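PDB 7B7P: type IV pilus biogenesis protein PilB from Streptococcus sanguinis, which is a minor type IV pilin with a von Willebrand factor A-like module that binds magnesium and has a direct role in adhesion. Local coordinates for residues A[191-203]-A[241-253]. Sequence-based numbering, arbitrary orientation.
Sequences RMDILRKKSVIMI and IATITKRENLNPD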
loop_
_atom_site.group_PDB
_atom_site.type_symbol
_atom_site.label_atom_id
_atom_site.label_comp_id
_atom_site.label_asym_id
_atom_site.label_seq_id
_atom_site.Cartn_x
_atom_site.Cartn_y
_atom_site.Cartn_z
ATOM N N ARG A 191 -6.137 22.257 12.269
ATOM C CA ARG A 191 -5.783 21.123 11.424
ATOM C C ARG A 191 -4.517 20.456 11.930
ATOM O O ARG A 191 -4.446 19.224 12.017
ATOM C CB ARG A 191 -5.606 21.582 9.975
ATOM C CG ARG A 191 -6.873 22.160 9.373
ATOM C CD ARG A 191 -6.596 22.861 8.043
ATOM N NE ARG A 191 -7.760 23.618 7.600
ATOM C CZ ARG A 191 -7.874 24.192 6.408
ATOM N NH1 ARG A 191 -6.887 24.102 5.513
ATOM N NH2 ARG A 191 -8.972 24.865 6.112
ATOM N N MET A 192 -3.515 21.254 12.302
ATOM C CA MET A 192 -2.299 20.665 12.853
ATOM C C MET A 192 -2.572 19.911 14.156
ATOM O O MET A 192 -2.026 18.820 14.364
ATOM C CB MET A 192 -1.229 21.735 13.070
ATOM C CG MET A 192 0.135 21.095 13.274
ATOM S SD MET A 192 0.587 20.040 11.848
ATOM C CE MET A 192 1.066 21.359 10.716
ATOM N N ASP A 193 -3.408 20.471 15.046
ATOM C CA ASP A 193 -3.761 19.749 16.270
ATOM C C ASP A 193 -4.319 18.379 15.926
ATOM O O ASP A 193 -3.877 17.359 16.463
ATOM C CB ASP A 193 -4.779 20.539 17.107
ATOM C CG ASP A 193 -4.195 21.813 17.692
ATOM O OD1 ASP A 193 -2.983 21.819 17.995
ATOM O OD2 ASP A 193 -4.952 22.804 17.853
ATOM N N ILE A 194 -5.260 18.332 14.979
ATOM C CA ILE A 194 -5.872 17.053 14.644
ATOM C C ILE A 194 -4.852 16.130 13.985
ATOM O O ILE A 194 -4.819 14.919 14.257
ATOM C CB ILE A 194 -7.117 17.280 13.764
ATOM C CG1 ILE A 194 -8.114 18.178 14.493
ATOM C CG2 ILE A 194 -7.767 15.956 13.388
ATOM C CD1 ILE A 194 -9.326 18.509 13.694
ATOM N N LEU A 195 -3.978 16.693 13.140
ATOM C CA LEU A 195 -2.977 15.882 12.461
ATOM C C LEU A 195 -1.999 15.259 13.451
ATOM O O LEU A 195 -1.649 14.080 13.332
ATOM C CB LEU A 195 -2.229 16.723 11.425
ATOM C CG LEU A 195 -1.162 15.934 10.656
ATOM C CD1 LEU A 195 -1.708 14.598 10.098
ATOM C CD2 LEU A 195 -0.570 16.806 9.540
ATOM N N ARG A 196 -1.532 16.043 14.425
ATOM C CA ARG A 196 -0.671 15.482 15.468
ATOM C C ARG A 196 -1.309 14.256 16.122
ATOM O O ARG A 196 -0.717 13.168 16.143
ATOM C CB ARG A 196 -0.370 16.535 16.519
ATOM C CG ARG A 196 0.521 17.636 16.064
ATOM C CD ARG A 196 0.806 18.468 17.259
ATOM N NE ARG A 196 1.106 19.865 16.977
ATOM C CZ ARG A 196 2.341 20.329 16.831
ATOM N NH1 ARG A 196 3.361 19.486 16.901
ATOM N NH2 ARG A 196 2.554 21.626 16.613
ATOM N N LYS A 197 -2.532 14.410 16.642
ATOM C CA LYS A 197 -3.190 13.296 17.321
ATOM C C LYS A 197 -3.371 12.102 16.385
ATOM O O LYS A 197 -3.035 10.963 16.738
ATOM C CB LYS A 197 -4.546 13.740 17.887
ATOM C CG LYS A 197 -4.501 14.911 18.884
ATOM C CD LYS A 197 -5.920 15.237 19.384
ATOM C CE LYS A 197 -5.916 16.233 20.540
ATOM N NZ LYS A 197 -5.251 17.542 20.191
ATOM N N LYS A 198 -3.898 12.338 15.178
ATOM C CA LYS A 198 -4.270 11.214 14.319
ATOM C C LYS A 198 -3.061 10.487 13.742
ATOM O O LYS A 198 -3.168 9.304 13.383
ATOM C CB LYS A 198 -5.182 11.685 13.181
ATOM C CG LYS A 198 -6.566 12.130 13.624
ATOM C CD LYS A 198 -7.229 11.084 14.520
ATOM C CE LYS A 198 -8.671 11.456 14.843
ATOM N NZ LYS A 198 -9.213 10.597 15.949
ATOM N N SER A 199 -1.914 11.151 13.634
ATOM C CA SER A 199 -0.743 10.433 13.147
ATOM C C SER A 199 -0.012 9.690 14.265
ATOM O O SER A 199 0.603 8.648 13.999
ATOM C CB SER A 199 0.197 11.389 12.392
ATOM O OG SER A 199 0.727 12.400 13.224
ATOM N N VAL A 200 -0.107 10.168 15.509
ATOM C CA VAL A 200 0.303 9.350 16.655
ATOM C C VAL A 200 -0.434 8.012 16.641
ATOM O O VAL A 200 0.178 6.943 16.765
ATOM C CB VAL A 200 0.072 10.112 17.974
ATOM C CG1 VAL A 200 0.343 9.200 19.179
ATOM C CG2 VAL A 200 0.964 11.337 18.045
ATOM N N ILE A 201 -1.761 8.049 16.452
ATOM C CA ILE A 201 -2.546 6.818 16.318
ATOM C C ILE A 201 -2.020 5.966 15.167
ATOM O O ILE A 201 -1.877 4.741 15.290
ATOM C CB ILE A 201 -4.038 7.155 16.137
ATOM C CG1 ILE A 201 -4.594 7.840 17.391
ATOM C CG2 ILE A 201 -4.853 5.908 15.796
ATOM C CD1 ILE A 201 -6.097 7.967 17.390
ATOM N N MET A 202 -1.722 6.601 14.025
ATOM C CA MET A 202 -1.292 5.852 12.844
ATOM C C MET A 202 0.037 5.141 13.091
ATOM O O MET A 202 0.258 4.030 12.588
ATOM C CB MET A 202 -1.201 6.802 11.636
ATOM C CG MET A 202 -0.381 6.314 10.467
ATOM S SD MET A 202 -1.018 4.795 9.729
ATOM C CE MET A 202 -0.877 5.171 7.974
ATOM N N ILE A 203 0.921 5.757 13.881
ATOM C CA ILE A 203 2.207 5.139 14.210
ATOM C C ILE A 203 2.000 3.872 15.045
ATOM O O ILE A 203 2.563 2.810 14.748
ATOM C CB ILE A 203 3.113 6.147 14.941
ATOM C CG1 ILE A 203 3.663 7.199 13.974
ATOM C CG2 ILE A 203 4.248 5.412 15.663
ATOM C CD1 ILE A 203 4.396 6.635 12.782
ATOM N N ILE A 241 6.840 9.612 18.456
ATOM C CA ILE A 241 5.644 10.239 19.015
ATOM C C ILE A 241 6.021 11.496 19.777
ATOM O O ILE A 241 5.260 12.472 19.810
ATOM C CB ILE A 241 4.878 9.254 19.912
ATOM C CG1 ILE A 241 4.301 8.110 19.095
ATOM C CG2 ILE A 241 3.753 9.965 20.649
ATOM C CD1 ILE A 241 3.353 7.234 19.895
ATOM N N ALA A 242 7.209 11.502 20.383
ATOM C CA ALA A 242 7.699 12.712 21.029
ATOM C C ALA A 242 7.863 13.841 20.019
ATOM O O ALA A 242 7.488 14.988 20.295
ATOM C CB ALA A 242 9.021 12.424 21.744
ATOM N N THR A 243 8.418 13.534 18.841
ATOM C CA THR A 243 8.582 14.554 17.806
ATOM C C THR A 243 7.235 15.092 17.332
ATOM O O THR A 243 7.038 16.310 17.233
ATOM C CB THR A 243 9.356 13.996 16.615
ATOM O OG1 THR A 243 10.392 13.116 17.072
ATOM C CG2 THR A 243 9.967 15.140 15.814
ATOM N N ILE A 244 6.300 14.196 17.021
ATOM C CA ILE A 244 5.040 14.629 16.436
ATOM C C ILE A 244 4.271 15.512 17.399
ATOM O O ILE A 244 3.598 16.465 16.977
ATOM C CB ILE A 244 4.221 13.406 16.004
ATOM C CG1 ILE A 244 4.893 12.739 14.810
ATOM C CG2 ILE A 244 2.762 13.790 15.719
ATOM C CD1 ILE A 244 4.126 11.578 14.277
ATOM N N THR A 245 4.375 15.245 18.704
ATOM C CA THR A 245 3.577 16.011 19.651
ATOM C C THR A 245 4.313 17.203 20.256
ATOM O O THR A 245 3.653 18.119 20.766
ATOM C CB THR A 245 3.048 15.089 20.748
ATOM O OG1 THR A 245 4.032 14.092 21.046
ATOM C CG2 THR A 245 1.779 14.393 20.263
ATOM N N LYS A 246 5.645 17.237 20.192
ATOM C CA LYS A 246 6.387 18.439 20.572
ATOM C C LYS A 246 5.927 19.631 19.738
ATOM O O LYS A 246 5.856 19.549 18.508
ATOM C CB LYS A 246 7.889 18.208 20.382
ATOM C CG LYS A 246 8.797 19.267 20.997
ATOM C CD LYS A 246 10.171 18.690 21.394
ATOM C CE LYS A 246 10.124 17.933 22.745
ATOM N NZ LYS A 246 10.969 16.688 22.745
ATOM N N ARG A 247 5.626 20.749 20.400
ATOM C CA ARG A 247 4.917 21.832 19.723
ATOM C C ARG A 247 5.823 22.930 19.196
ATOM O O ARG A 247 5.320 23.899 18.615
ATOM C CB ARG A 247 3.847 22.428 20.643
ATOM C CG ARG A 247 2.679 21.477 20.782
ATOM C CD ARG A 247 1.376 22.129 21.189
ATOM N NE ARG A 247 0.201 21.492 20.575
ATOM C CZ ARG A 247 -0.066 20.178 20.530
ATOM N NH1 ARG A 247 0.753 19.257 21.061
ATOM N NH2 ARG A 247 -1.189 19.776 19.934
ATOM N N GLU A 248 7.136 22.810 19.362
ATOM C CA GLU A 248 8.025 23.613 18.533
ATOM C C GLU A 248 8.186 23.019 17.137
ATOM O O GLU A 248 8.671 23.713 16.236
ATOM C CB GLU A 248 9.393 23.777 19.212
ATOM C CG GLU A 248 9.945 22.516 19.869
ATOM C CD GLU A 248 9.873 22.547 21.396
ATOM O OE1 GLU A 248 8.745 22.588 21.950
ATOM O OE2 GLU A 248 10.951 22.528 22.041
ATOM N N ASN A 249 7.776 21.765 16.940
ATOM C CA ASN A 249 7.764 21.104 15.644
ATOM C C ASN A 249 6.407 21.268 14.961
ATOM O O ASN A 249 5.394 21.572 15.600
ATOM C CB ASN A 249 8.084 19.621 15.798
ATOM C CG ASN A 249 9.470 19.382 16.340
ATOM O OD1 ASN A 249 10.355 20.228 16.206
ATOM N ND2 ASN A 249 9.674 18.215 16.942
ATOM N N LEU A 250 6.402 21.048 13.641
ATOM C CA LEU A 250 5.188 21.130 12.822
ATOM C C LEU A 250 4.438 22.434 13.067
ATOM O O LEU A 250 3.208 22.473 13.090
ATOM C CB LEU A 250 4.263 19.945 13.076
ATOM C CG LEU A 250 4.793 18.537 12.852
ATOM C CD1 LEU A 250 3.882 17.564 13.597
ATOM C CD2 LEU A 250 4.839 18.211 11.362
ATOM N N ASN A 251 5.178 23.508 13.274
ATOM C CA ASN A 251 4.544 24.780 13.547
ATOM C C ASN A 251 4.049 25.401 12.243
ATOM O O ASN A 251 4.847 25.596 11.321
ATOM C CB ASN A 251 5.518 25.702 14.253
ATOM C CG ASN A 251 4.856 26.925 14.784
ATOM O OD1 ASN A 251 5.138 28.036 14.336
ATOM N ND2 ASN A 251 3.939 26.740 15.734
ATOM N N PRO A 252 2.758 25.713 12.118
ATOM C CA PRO A 252 2.230 26.150 10.818
ATOM C C PRO A 252 2.778 27.511 10.427
ATOM O O PRO A 252 2.753 28.451 11.224
ATOM C CB PRO A 252 0.714 26.196 11.044
ATOM C CG PRO A 252 0.479 25.215 12.176
ATOM C CD PRO A 252 1.685 25.374 13.066
ATOM N N ASP A 253 3.276 27.595 9.180
ATOM C CA ASP A 253 3.845 28.812 8.594
ATOM C C ASP A 253 4.296 28.562 7.149
ATOM O O ASP A 253 4.831 27.493 6.851
ATOM C CB ASP A 253 5.030 29.316 9.427
ATOM C CG ASP A 253 5.560 30.650 8.940
ATOM O OD1 ASP A 253 4.806 31.653 8.984
ATOM O OD2 ASP A 253 6.735 30.692 8.505
#
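Arg-196 projects from helix 191-209 into a hollow where helix 238-245 ends and the chain turns back on itself. Its guanidinium plugs this turn like a peg. Arg-196 NH1 donates to Ile-244 O (3.0 Å), nearly in the guanidinium plane, and more weakly to Lys-246 O, while Arg-196 NH1 and NH2 together grip Asn-249 O end-on, NH2 at 3.0 Å. Leu-250 CB covers one face of the peg and Arg-247 CG the other. Beyond CG, the Arg-247 chain bends at chi3 (145°) and lays its own guanidinium over CD and NE of Arg-196. Arg-247 NH2 makes a salt bridge to Asp-193 OD1 (3.3 Å), although the hydrogen bond within it is weak; it probably eases the closeness of the two arginines.

On one flank, the bent Met-192 side chain crosses Leu-250: Met-192 SD lies 3.9 Å from Leu-250 CB, and Met-192 CB rests against Pro-252 CG. On the other, the short helical segments run antiparallel (169°), and Val-200 fits among Ile-241, Ile-244 and Thr-245, Val-200 CG1 3.7 Å from Ile-241 CD1. Ile-244 CG2 nestles against Ser-199 OG.

Farther along the loop, the Pro-252 side chain lies about 7 Å from that of Ser-173, a magnesium-binding residue of the von Willebrand factor A-like domain's MIDAS; beneath helix 191-209 lies strand 162-169, and helix 402-424 packs alongside.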